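Local coordinates for oxidoreductase protein (Agrobacterium radiobacter, PDB 5UI9) that binds NAD+ together with a small dihydroxy acid and probably catalyses NAD-dependent oxidation or reduction, as a member of the Gfo/Idh/MocA oxidoreductase family, at residues F68-A74 with V92-Q97; R173-E177 with V326-Y330; D212-I216 with V228-A233. All blocks are in the same frame, centred on the assembly; numbering follows the deposited sequence.

In the fold
Interaction 1 lies in the parallel sheet of the Rossmann domain, while interactions 2 and 3 belong to the other half of the chain, where helices 175-191 and 316-335 cover the large mixed sheet. The centres of interactions 1 and 3 are about 31 Å apart, on opposite sides of the chain's centre, yet each reaches a ligand of the same site: Gln97 bonds to the nicotinamide amide of NAD and Tyr232 to the dihydroxy acid. Interactions 2 and 3 touch, with centres about 10 Å apart; Ile175 CD1 packs 3.3 Å from Asp212 O, and Phe174 CZ lies 3.4 Å from Tyr232 CD2. The hairpin 212-216/228-233 is nested inside the loop closed by interaction 2.

Interaction 1: residues F68-A74 with V92-Q97; sequences FDFVDIA and VPAICQ. With NAD (nicotinamide-adenine-dinucleotide), chain C.
Strands 70-73 and 94-97 are neighbours in the parallel sheet of the Rossmann fold, the two ends of a beta-alpha-beta unit whose crossover is helix 80-89. They run almost exactly parallel, their axes 4.7 Å apart and 4° from aligned. The backbone ladder starts with Val71 N giving to Pro93 O at 2.8 Å; Ile95 N then bonds to Val71 O, Ile73 N to Ile95 O, and Gln97 N to Ile73 O.

On the face turned to helix 80-89, Val71 CG1 meets Ala94 CB at 3.6 Å, and Leu83 and Ala87 of the helix cover this side. At the start of the pair Val92 CG1, anti to its own backbone N (chi1 173°), reaches back across to lie beside the Phe68 ring, 3.9 Å from CE2 and near the ring plane.

The other face carries Phe70, Asp72 and Ile95; Trp302 of helix 289-308 meets the Phe70 ring edge-to-face and packs on Ile95. The carboxylate of Asp72 leans across to its strand neighbour, OD1 coming 3.3 Å from Ile95 CG2, while OD2 accepts hydrogen bonds from Gln20 and Trp24; these two donors satisfy OD2 in its buried place and probably restrain the turn of the carboxylate.

Past the C-terminal ends of the strands lies NAD, where Rossmann folds bind their dinucleotide. Ala74 O packs 3.4 Å from C5D of the nicotinamide ribose. The Gln97 chain, bent at chi2 (-71°), brings its amide beside the nicotinamide: NE2, which also bonds to Gln20, gives a hydrogen bond of 3.2 Å to NAD O7N.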
loop_
_atom_site.group_PDB
_atom_site.type_symbol
_atom_site.label_atom_id
_atom_site.label_comp_id
_atom_site.label_asym_id
_atom_site.label_seq_id
_atom_site.Cartn_x
_atom_site.Cartn_y
_atom_site.Cartn_z
ATOM N N PHE A 68 11.464 -25.161 -38.310
ATOM C CA PHE A 68 11.809 -24.588 -37.000
ATOM C C PHE A 68 11.268 -25.429 -35.839
ATOM O O PHE A 68 10.211 -26.050 -35.946
ATOM C CB PHE A 68 11.336 -23.128 -36.881
ATOM C CG PHE A 68 9.941 -22.893 -37.375
ATOM C CD1 PHE A 68 9.712 -22.581 -38.715
ATOM C CD2 PHE A 68 8.857 -22.977 -36.508
ATOM C CE1 PHE A 68 8.423 -22.366 -39.179
ATOM C CE2 PHE A 68 7.564 -22.764 -36.965
ATOM C CZ PHE A 68 7.347 -22.453 -38.301
ATOM N N ASP A 69 12.014 -25.429 -34.736
ATOM C CA ASP A 69 11.696 -26.224 -33.540
ATOM C C ASP A 69 10.765 -25.509 -32.549
ATOM O O ASP A 69 10.119 -26.154 -31.724
ATOM C CB ASP A 69 12.990 -26.609 -32.815
ATOM C CG ASP A 69 13.965 -27.333 -33.720
ATOM O OD1 ASP A 69 13.564 -28.346 -34.320
ATOM O OD2 ASP A 69 15.121 -26.877 -33.838
ATOM N N PHE A 70 10.720 -24.182 -32.600
ATOM C CA PHE A 70 9.782 -23.439 -31.762
ATOM C C PHE A 70 9.380 -22.122 -32.385
ATOM O O PHE A 70 10.011 -21.639 -33.335
ATOM C CB PHE A 70 10.361 -23.214 -30.366
ATOM C CG PHE A 70 11.534 -22.277 -30.335
ATOM C CD1 PHE A 70 12.827 -22.757 -30.496
ATOM C CD2 PHE A 70 11.347 -20.908 -30.121
ATOM C CE1 PHE A 70 13.914 -21.896 -30.459
ATOM C CE2 PHE A 70 12.430 -20.041 -30.079
ATOM C CZ PHE A 70 13.716 -20.534 -30.244
ATOM N N VAL A 71 8.316 -21.550 -31.835
ATOM C CA VAL A 71 7.799 -20.279 -32.303
ATOM C C VAL A 71 7.767 -19.281 -31.140
ATOM O O VAL A 71 7.398 -19.639 -30.020
ATOM C CB VAL A 71 6.424 -20.455 -33.006
ATOM C CG1 VAL A 71 5.327 -20.916 -32.049
ATOM C CG2 VAL A 71 6.018 -19.171 -33.706
ATOM N N ASP A 72 8.199 -18.049 -31.418
ATOM C CA ASP A 72 8.177 -16.943 -30.469
ATOM C C ASP A 72 7.173 -15.898 -30.966
ATOM O O ASP A 72 7.425 -15.181 -31.935
ATOM C CB ASP A 72 9.583 -16.341 -30.328
ATOM C CG ASP A 72 9.743 -15.458 -29.081
ATOM O OD1 ASP A 72 8.915 -15.535 -28.141
ATOM O OD2 ASP A 72 10.724 -14.689 -29.042
ATOM N N ILE A 73 6.026 -15.827 -30.298
ATOM C CA ILE A 73 4.946 -14.929 -30.699
ATOM C C ILE A 73 5.081 -13.615 -29.926
ATOM O O ILE A 73 4.802 -13.560 -28.720
ATOM C CB ILE A 73 3.572 -15.594 -30.464
ATOM C CG1 ILE A 73 3.455 -16.878 -31.307
ATOM C CG2 ILE A 73 2.438 -14.636 -30.804
ATOM C CD1 ILE A 73 2.496 -17.907 -30.746
ATOM N N ALA A 74 5.530 -12.573 -30.631
ATOM C CA ALA A 74 5.692 -11.227 -30.067
ATOM C C ALA A 74 4.731 -10.197 -30.671
ATOM O O ALA A 74 5.021 -8.990 -30.677
ATOM C CB ALA A 74 7.130 -10.772 -30.243
ATOM N N VAL A 92 4.370 -27.398 -32.970
ATOM C CA VAL A 92 5.532 -26.553 -32.751
ATOM C C VAL A 92 5.406 -25.944 -31.353
ATOM O O VAL A 92 4.417 -25.265 -31.073
ATOM C CB VAL A 92 5.610 -25.439 -33.818
ATOM C CG1 VAL A 92 6.721 -24.444 -33.500
ATOM C CG2 VAL A 92 5.819 -26.052 -35.198
ATOM N N PRO A 93 6.392 -26.204 -30.461
ATOM C CA PRO A 93 6.434 -25.535 -29.160
ATOM C C PRO A 93 6.373 -24.014 -29.288
ATOM O O PRO A 93 7.014 -23.444 -30.177
ATOM C CB PRO A 93 7.782 -25.977 -28.586
ATOM C CG PRO A 93 8.029 -27.322 -29.210
ATOM C CD PRO A 93 7.344 -27.329 -30.535
ATOM N N ALA A 94 5.615 -23.373 -28.399
ATOM C CA ALA A 94 5.261 -21.964 -28.559
ATOM C C ALA A 94 5.562 -21.119 -27.329
ATOM O O ALA A 94 5.262 -21.516 -26.200
ATOM C CB ALA A 94 3.785 -21.837 -28.911
ATOM N N ILE A 95 6.145 -19.948 -27.576
ATOM C CA ILE A 95 6.229 -18.871 -26.595
ATOM C C ILE A 95 5.227 -17.798 -27.021
ATOM O O ILE A 95 5.110 -17.496 -28.211
ATOM C CB ILE A 95 7.644 -18.258 -26.533
ATOM C CG1 ILE A 95 8.694 -19.335 -26.224
ATOM C CG2 ILE A 95 7.699 -17.146 -25.489
ATOM C CD1 ILE A 95 10.119 -18.908 -26.497
ATOM N N CYS A 96 4.521 -17.220 -26.047
ATOM C CA CYS A 96 3.515 -16.195 -26.312
ATOM C C CYS A 96 3.679 -15.009 -25.365
ATOM O O CYS A 96 3.751 -15.182 -24.151
ATOM C CB CYS A 96 2.124 -16.774 -26.151
ATOM S SG CYS A 96 0.848 -15.648 -26.739
ATOM N N GLN A 97 3.748 -13.810 -25.927
ATOM C CA GLN A 97 3.865 -12.584 -25.128
ATOM C C GLN A 97 2.636 -12.310 -24.268
ATOM O O GLN A 97 1.550 -12.828 -24.525
ATOM C CB GLN A 97 4.157 -11.367 -26.026
ATOM C CG GLN A 97 5.624 -10.952 -26.058
ATOM C CD GLN A 97 6.087 -10.326 -24.756
ATOM O OE1 GLN A 97 5.282 -10.089 -23.845
ATOM N NE2 GLN A 97 7.391 -10.061 -24.654
HETATM P PA NAD C . 4.027 -3.546 -31.846
HETATM O O1A NAD C . 2.695 -3.103 -32.412
HETATM O O2A NAD C . 5.197 -2.602 -31.841
HETATM O O5B NAD C . 4.474 -4.883 -32.603
HETATM C C5B NAD C . 3.552 -5.877 -33.030
HETATM C C4B NAD C . 4.007 -6.350 -34.402
HETATM O O4B NAD C . 3.302 -7.540 -34.735
HETATM C C3B NAD C . 3.714 -5.337 -35.499
HETATM O O3B NAD C . 4.904 -5.113 -36.268
HETATM C C2B NAD C . 2.601 -5.959 -36.329
HETATM O O2B NAD C . 2.735 -5.647 -37.716
HETATM C C1B NAD C . 2.788 -7.443 -36.062
HETATM N N9A NAD C . 1.589 -8.311 -36.127
HETATM C C8A NAD C . 0.403 -8.134 -35.511
HETATM N N7A NAD C . -0.428 -9.173 -35.787
HETATM C C5A NAD C . 0.236 -10.040 -36.575
HETATM C C6A NAD C . -0.038 -11.343 -37.238
HETATM N N6A NAD C . -1.234 -11.959 -37.112
HETATM N N1A NAD C . 0.953 -11.902 -37.972
HETATM C C2A NAD C . 2.159 -11.317 -38.125
HETATM N N3A NAD C . 2.471 -10.138 -37.553
HETATM C C4A NAD C . 1.572 -9.467 -36.784
HETATM O O3 NAD C . 3.775 -4.093 -30.356
HETATM P PN NAD C . 4.913 -4.142 -29.211
HETATM O O1N NAD C . 5.002 -2.808 -28.513
HETATM O O2N NAD C . 6.167 -4.757 -29.780
HETATM O O5D NAD C . 4.199 -5.154 -28.202
HETATM C C5D NAD C . 3.918 -6.485 -28.613
HETATM C C4D NAD C . 3.570 -7.297 -27.381
HETATM O O4D NAD C . 4.694 -7.283 -26.495
HETATM C C3D NAD C . 2.381 -6.719 -26.629
HETATM O O3D NAD C . 1.451 -7.760 -26.312
HETATM C C2D NAD C . 2.981 -6.103 -25.376
HETATM O O2D NAD C . 2.135 -6.221 -24.231
HETATM C C1D NAD C . 4.266 -6.906 -25.186
HETATM N N1N NAD C . 5.355 -6.218 -24.468
HETATM C C2N NAD C . 5.984 -6.918 -23.507
HETATM C C3N NAD C . 7.025 -6.383 -22.763
HETATM C C7N NAD C . 7.668 -7.240 -21.707
HETATM O O7N NAD C . 7.765 -8.450 -21.899
HETATM N N7N NAD C . 8.127 -6.688 -20.582
HETATM C C4N NAD C . 7.425 -5.072 -23.028
HETATM C C5N NAD C . 6.772 -4.353 -24.031
HETATM C C6N NAD C . 5.737 -4.951 -24.749
#

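Interaction 2: residues R173-E177 with V326-Y330; sequences RFIIE and VEAAY
Arg173 and Tyr330 stack face to face where the start of helix 175-191 meets helix 316-335. The guanidinium lies nearly parallel to the ring, planes 7° apart and centres 4.1 Å apart, but it is shifted toward the CG-CD2 side, making an off-centre cation-pi contact. The middle of that face is taken by the aliphatic arm instead: Arg173 CD sits 3.8 Å from the ring centroid in a CH-pi contact. The arm is extended from CG to NE, and this lays it along the ring from the hydroxyl end back toward CB.

Apolar contact comes from Ile176, whose CD1 lies over the opposite face, so the ring is sandwiched. Ile176 CD1 also meets Ala329 CB at 3.8 Å, and its CG2 slides past Val326 CG1 at 4.0 Å.

On the polar side, Glu177 N gives a hydrogen bond of 3.2 Å to Tyr330 OH, near the plane of the ring. Glu211 gathers this corner: it bonds to the same hydroxyl and to the backbone N of Phe174, the N-cap residue, and of Ile176.

Beneath the two helices runs the mixed sheet, with Ile176 and Ala329 both packing on strands 194-202 and 213-220.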
loop_
_atom_site.group_PDB
_atom_site.type_symbol
_atom_site.label_atom_id
_atom_site.label_comp_id
_atom_site.label_asym_id
_atom_site.label_seq_id
_atom_site.Cartn_x
_atom_site.Cartn_y
_atom_site.Cartn_z
ATOM N N ARG A 173 -9.203 -0.600 -21.788
ATOM C CA ARG A 173 -8.353 -1.153 -20.736
ATOM C C ARG A 173 -6.901 -0.763 -21.000
ATOM O O ARG A 173 -6.457 -0.772 -22.150
ATOM C CB ARG A 173 -8.468 -2.672 -20.726
ATOM C CG ARG A 173 -9.866 -3.170 -20.410
ATOM C CD ARG A 173 -9.890 -4.679 -20.242
ATOM N NE ARG A 173 -11.133 -5.131 -19.614
ATOM C CZ ARG A 173 -11.391 -6.383 -19.228
ATOM N NH1 ARG A 173 -10.492 -7.361 -19.392
ATOM N NH2 ARG A 173 -12.564 -6.659 -18.664
ATOM N N PHE A 174 -6.164 -0.433 -19.937
ATOM C CA PHE A 174 -4.744 -0.075 -20.047
ATOM C C PHE A 174 -3.926 -0.747 -18.938
ATOM O O PHE A 174 -3.477 -1.868 -19.135
ATOM C CB PHE A 174 -4.557 1.462 -20.136
ATOM C CG PHE A 174 -3.128 1.946 -19.944
ATOM C CD1 PHE A 174 -2.037 1.242 -20.457
ATOM C CD2 PHE A 174 -2.884 3.144 -19.270
ATOM C CE1 PHE A 174 -0.737 1.702 -20.270
ATOM C CE2 PHE A 174 -1.587 3.611 -19.086
ATOM C CZ PHE A 174 -0.511 2.890 -19.584
ATOM N N ILE A 175 -3.762 -0.105 -17.781
ATOM C CA ILE A 175 -2.631 -0.447 -16.899
ATOM C C ILE A 175 -2.667 -1.846 -16.257
ATOM O O ILE A 175 -1.613 -2.459 -16.124
ATOM C CB ILE A 175 -2.367 0.645 -15.834
ATOM C CG1 ILE A 175 -0.945 0.509 -15.267
ATOM C CG2 ILE A 175 -3.411 0.605 -14.723
ATOM C CD1 ILE A 175 -0.510 1.702 -14.449
ATOM N N ILE A 176 -3.838 -2.364 -15.880
ATOM C CA ILE A 176 -3.885 -3.708 -15.276
ATOM C C ILE A 176 -3.487 -4.779 -16.310
ATOM O O ILE A 176 -2.650 -5.649 -16.028
ATOM C CB ILE A 176 -5.250 -4.062 -14.629
ATOM C CG1 ILE A 176 -5.669 -2.999 -13.606
ATOM C CG2 ILE A 176 -5.174 -5.432 -13.955
ATOM C CD1 ILE A 176 -6.993 -3.273 -12.921
ATOM N N GLU A 177 -4.085 -4.692 -17.497
ATOM C CA GLU A 177 -3.763 -5.567 -18.626
ATOM C C GLU A 177 -2.305 -5.441 -19.093
ATOM O O GLU A 177 -1.671 -6.439 -19.405
ATOM C CB GLU A 177 -4.699 -5.263 -19.802
ATOM C CG GLU A 177 -4.508 -6.155 -21.021
ATOM C CD GLU A 177 -5.397 -5.784 -22.201
ATOM O OE1 GLU A 177 -5.235 -6.421 -23.262
ATOM O OE2 GLU A 177 -6.244 -4.866 -22.084
ATOM N N VAL A 326 -5.969 -10.564 -13.278
ATOM C CA VAL A 326 -6.213 -9.404 -14.145
ATOM C C VAL A 326 -7.709 -9.247 -14.437
ATOM O O VAL A 326 -8.270 -8.166 -14.256
ATOM C CB VAL A 326 -5.411 -9.484 -15.469
ATOM C CG1 VAL A 326 -5.865 -8.425 -16.474
ATOM C CG2 VAL A 326 -3.922 -9.337 -15.190
ATOM N N GLU A 327 -8.342 -10.328 -14.884
ATOM C CA GLU A 327 -9.768 -10.307 -15.203
ATOM C C GLU A 327 -10.616 -10.043 -13.944
ATOM O O GLU A 327 -11.595 -9.304 -14.001
ATOM C CB GLU A 327 -10.174 -11.612 -15.906
ATOM C CG GLU A 327 -11.599 -11.619 -16.443
ATOM C CD GLU A 327 -11.825 -12.688 -17.499
ATOM O OE1 GLU A 327 -11.210 -12.583 -18.582
ATOM O OE2 GLU A 327 -12.612 -13.633 -17.246
ATOM N N ALA A 328 -10.214 -10.627 -12.814
ATOM C CA ALA A 328 -10.871 -10.381 -11.532
ATOM C C ALA A 328 -10.750 -8.924 -11.076
ATOM O O ALA A 328 -11.685 -8.385 -10.494
ATOM C CB ALA A 328 -10.312 -11.307 -10.464
ATOM N N ALA A 329 -9.601 -8.300 -11.333
ATOM C CA ALA A 329 -9.382 -6.899 -10.980
ATOM C C ALA A 329 -10.291 -5.946 -11.751
ATOM O O ALA A 329 -10.849 -5.017 -11.160
ATOM C CB ALA A 329 -7.919 -6.516 -11.171
ATOM N N TYR A 330 -10.448 -6.180 -13.056
ATOM C CA TYR A 330 -11.387 -5.390 -13.870
ATOM C C TYR A 330 -12.828 -5.578 -13.405
ATOM O O TYR A 330 -13.564 -4.598 -13.251
ATOM C CB TYR A 330 -11.252 -5.712 -15.367
ATOM C CG TYR A 330 -10.068 -5.023 -16.014
ATOM C CD1 TYR A 330 -10.044 -3.638 -16.146
ATOM C CD2 TYR A 330 -8.966 -5.749 -16.473
ATOM C CE1 TYR A 330 -8.965 -2.989 -16.720
ATOM C CE2 TYR A 330 -7.877 -5.107 -17.057
ATOM C CZ TYR A 330 -7.885 -3.723 -17.176
ATOM O OH TYR A 330 -6.817 -3.064 -17.739
#

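Interaction 3: residues D212-I216 with V228-A233; sequences DVATI and VDVSYA. With 8A1 ((2S)-2,3-dihydroxy-2-methylpropanoic acid), chain D.
Ala214 and Val230 point the same way from the antiparallel hairpin of strands 213-220 and 225-231, on the face covered by helix 175-191. They form a hydrogen-bonded pair, each backbone N giving to the other's O at 2.9 Å. Val230 CG2, placed between its backbone N and carbonyl carbon, lies alongside Ala214 CB at 3.7 Å. Ile216 and Val228 repeat the pairing, CB against CB at 4.2 Å.

Val213, Thr215, Asp229 and Ser231 occupy the other face, where Phe149 of the second subunit meets Val213 and Trp150 of that subunit touches Asp229. The Asp229 carboxylate turns away from the neighbouring strand to salt bridges with Arg152 and Arg156 and a hydrogen bond with Ser154.

Where strand 225-231 ends, Ser231 OG accepts from Ala233 N in an ST turn and is also hydrogen-bonded to Thr234 OG1; Tyr232 N bonds to Asp212 O. Backbone N atoms of Val204 and Asn205 bond to Asp212 OD1 and OD2, and a water donates to OD2 and to Tyr232 O.

The Tyr232 ring swings off the hairpin, presenting its edge to the dihydroxy acid, and its OH donates to O1 of the ligand at 2.6 Å. O1 is then probably left to turn its own proton to another acceptor.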
loop_
_atom_site.group_PDB
_atom_site.type_symbol
_atom_site.label_atom_id
_atom_site.label_comp_id
_atom_site.label_asym_id
_atom_site.label_seq_id
_atom_site.Cartn_x
_atom_site.Cartn_y
_atom_site.Cartn_z
ATOM N N ASP A 212 -5.193 4.367 -15.835
ATOM C CA ASP A 212 -3.738 4.437 -15.643
ATOM C C ASP A 212 -3.302 4.355 -14.186
ATOM O O ASP A 212 -2.128 4.538 -13.886
ATOM C CB ASP A 212 -3.140 5.676 -16.329
ATOM C CG ASP A 212 -3.740 6.977 -15.845
ATOM O OD1 ASP A 212 -4.690 6.950 -15.045
ATOM O OD2 ASP A 212 -3.264 8.045 -16.280
ATOM N N VAL A 213 -4.251 4.064 -13.297
ATOM C CA VAL A 213 -3.983 3.887 -11.885
ATOM C C VAL A 213 -4.855 2.732 -11.418
ATOM O O VAL A 213 -6.041 2.689 -11.740
ATOM C CB VAL A 213 -4.317 5.154 -11.062
ATOM C CG1 VAL A 213 -3.955 4.942 -9.593
ATOM C CG2 VAL A 213 -3.586 6.372 -11.620
ATOM N N ALA A 214 -4.257 1.794 -10.689
ATOM C CA ALA A 214 -4.972 0.642 -10.159
ATOM C C ALA A 214 -4.389 0.252 -8.811
ATOM O O ALA A 214 -3.167 0.193 -8.647
ATOM C CB ALA A 214 -4.909 -0.532 -11.128
ATOM N N THR A 215 -5.281 -0.007 -7.859
ATOM C CA THR A 215 -4.904 -0.401 -6.514
ATOM C C THR A 215 -5.680 -1.665 -6.175
ATOM O O THR A 215 -6.908 -1.682 -6.262
ATOM C CB THR A 215 -5.219 0.729 -5.519
ATOM O OG1 THR A 215 -4.582 1.932 -5.964
ATOM C CG2 THR A 215 -4.715 0.399 -4.138
ATOM N N ILE A 216 -4.953 -2.715 -5.801
ATOM C CA ILE A 216 -5.510 -4.055 -5.645
ATOM C C ILE A 216 -5.104 -4.624 -4.284
ATOM O O ILE A 216 -3.937 -4.556 -3.906
ATOM C CB ILE A 216 -5.016 -5.000 -6.769
ATOM C CG1 ILE A 216 -5.239 -4.366 -8.148
ATOM C CG2 ILE A 216 -5.713 -6.360 -6.683
ATOM C CD1 ILE A 216 -4.741 -5.190 -9.316
ATOM N N VAL A 228 -1.092 -4.602 -4.317
ATOM C CA VAL A 228 -0.485 -4.330 -5.612
ATOM C C VAL A 228 -0.997 -2.967 -6.047
ATOM O O VAL A 228 -2.199 -2.793 -6.287
ATOM C CB VAL A 228 -0.844 -5.397 -6.653
ATOM C CG1 VAL A 228 -0.360 -4.988 -8.041
ATOM C CG2 VAL A 228 -0.233 -6.724 -6.245
ATOM N N ASP A 229 -0.095 -1.998 -6.130
ATOM C CA ASP A 229 -0.469 -0.649 -6.537
ATOM C C ASP A 229 0.368 -0.226 -7.738
ATOM O O ASP A 229 1.593 -0.270 -7.700
ATOM C CB ASP A 229 -0.380 0.335 -5.361
ATOM C CG ASP A 229 1.027 0.523 -4.832
ATOM O OD1 ASP A 229 1.462 -0.260 -3.970
ATOM O OD2 ASP A 229 1.688 1.500 -5.240
ATOM N N VAL A 230 -0.321 0.134 -8.819
ATOM C CA VAL A 230 0.312 0.506 -10.067
ATOM C C VAL A 230 -0.229 1.843 -10.562
ATOM O O VAL A 230 -1.400 2.176 -10.337
ATOM C CB VAL A 230 0.174 -0.600 -11.152
ATOM C CG1 VAL A 230 0.858 -1.875 -10.684
ATOM C CG2 VAL A 230 -1.280 -0.874 -11.520
ATOM N N SER A 231 0.643 2.602 -11.223
ATOM C CA SER A 231 0.303 3.915 -11.748
ATOM C C SER A 231 1.267 4.309 -12.855
ATOM O O SER A 231 2.478 4.116 -12.708
ATOM C CB SER A 231 0.371 4.966 -10.631
ATOM O OG SER A 231 0.212 6.290 -11.135
ATOM N N TYR A 232 0.726 4.840 -13.952
ATOM C CA TYR A 232 1.511 5.544 -14.979
ATOM C C TYR A 232 1.254 7.072 -14.966
ATOM O O TYR A 232 1.576 7.773 -15.936
ATOM C CB TYR A 232 1.254 4.946 -16.369
ATOM C CG TYR A 232 2.247 3.869 -16.773
ATOM C CD1 TYR A 232 3.622 4.139 -16.819
ATOM C CD2 TYR A 232 1.823 2.588 -17.125
ATOM C CE1 TYR A 232 4.535 3.167 -17.203
ATOM C CE2 TYR A 232 2.735 1.611 -17.502
ATOM C CZ TYR A 232 4.084 1.907 -17.540
ATOM O OH TYR A 232 4.990 0.948 -17.911
ATOM N N ALA A 233 0.712 7.585 -13.858
ATOM C CA ALA A 233 0.477 9.028 -13.680
ATOM C C ALA A 233 1.178 9.589 -12.427
ATOM O O ALA A 233 0.746 10.594 -11.865
ATOM C CB ALA A 233 -1.018 9.302 -13.625
HETATM O OXT 8A1 D . 7.121 -4.111 -19.927
HETATM C C 8A1 D . 5.925 -4.065 -20.305
HETATM O O 8A1 D . 5.232 -5.095 -20.459
HETATM C CA 8A1 D . 5.289 -2.726 -20.573
HETATM C CB 8A1 D . 4.572 -2.321 -19.286
HETATM O O1 8A1 D . 4.088 -0.976 -19.349
HETATM O O2 8A1 D . 4.349 -2.840 -21.655
HETATM C C3 8A1 D . 6.355 -1.709 -20.985
HETATM O O HOH W 1 -0.739 7.991 -17.779
#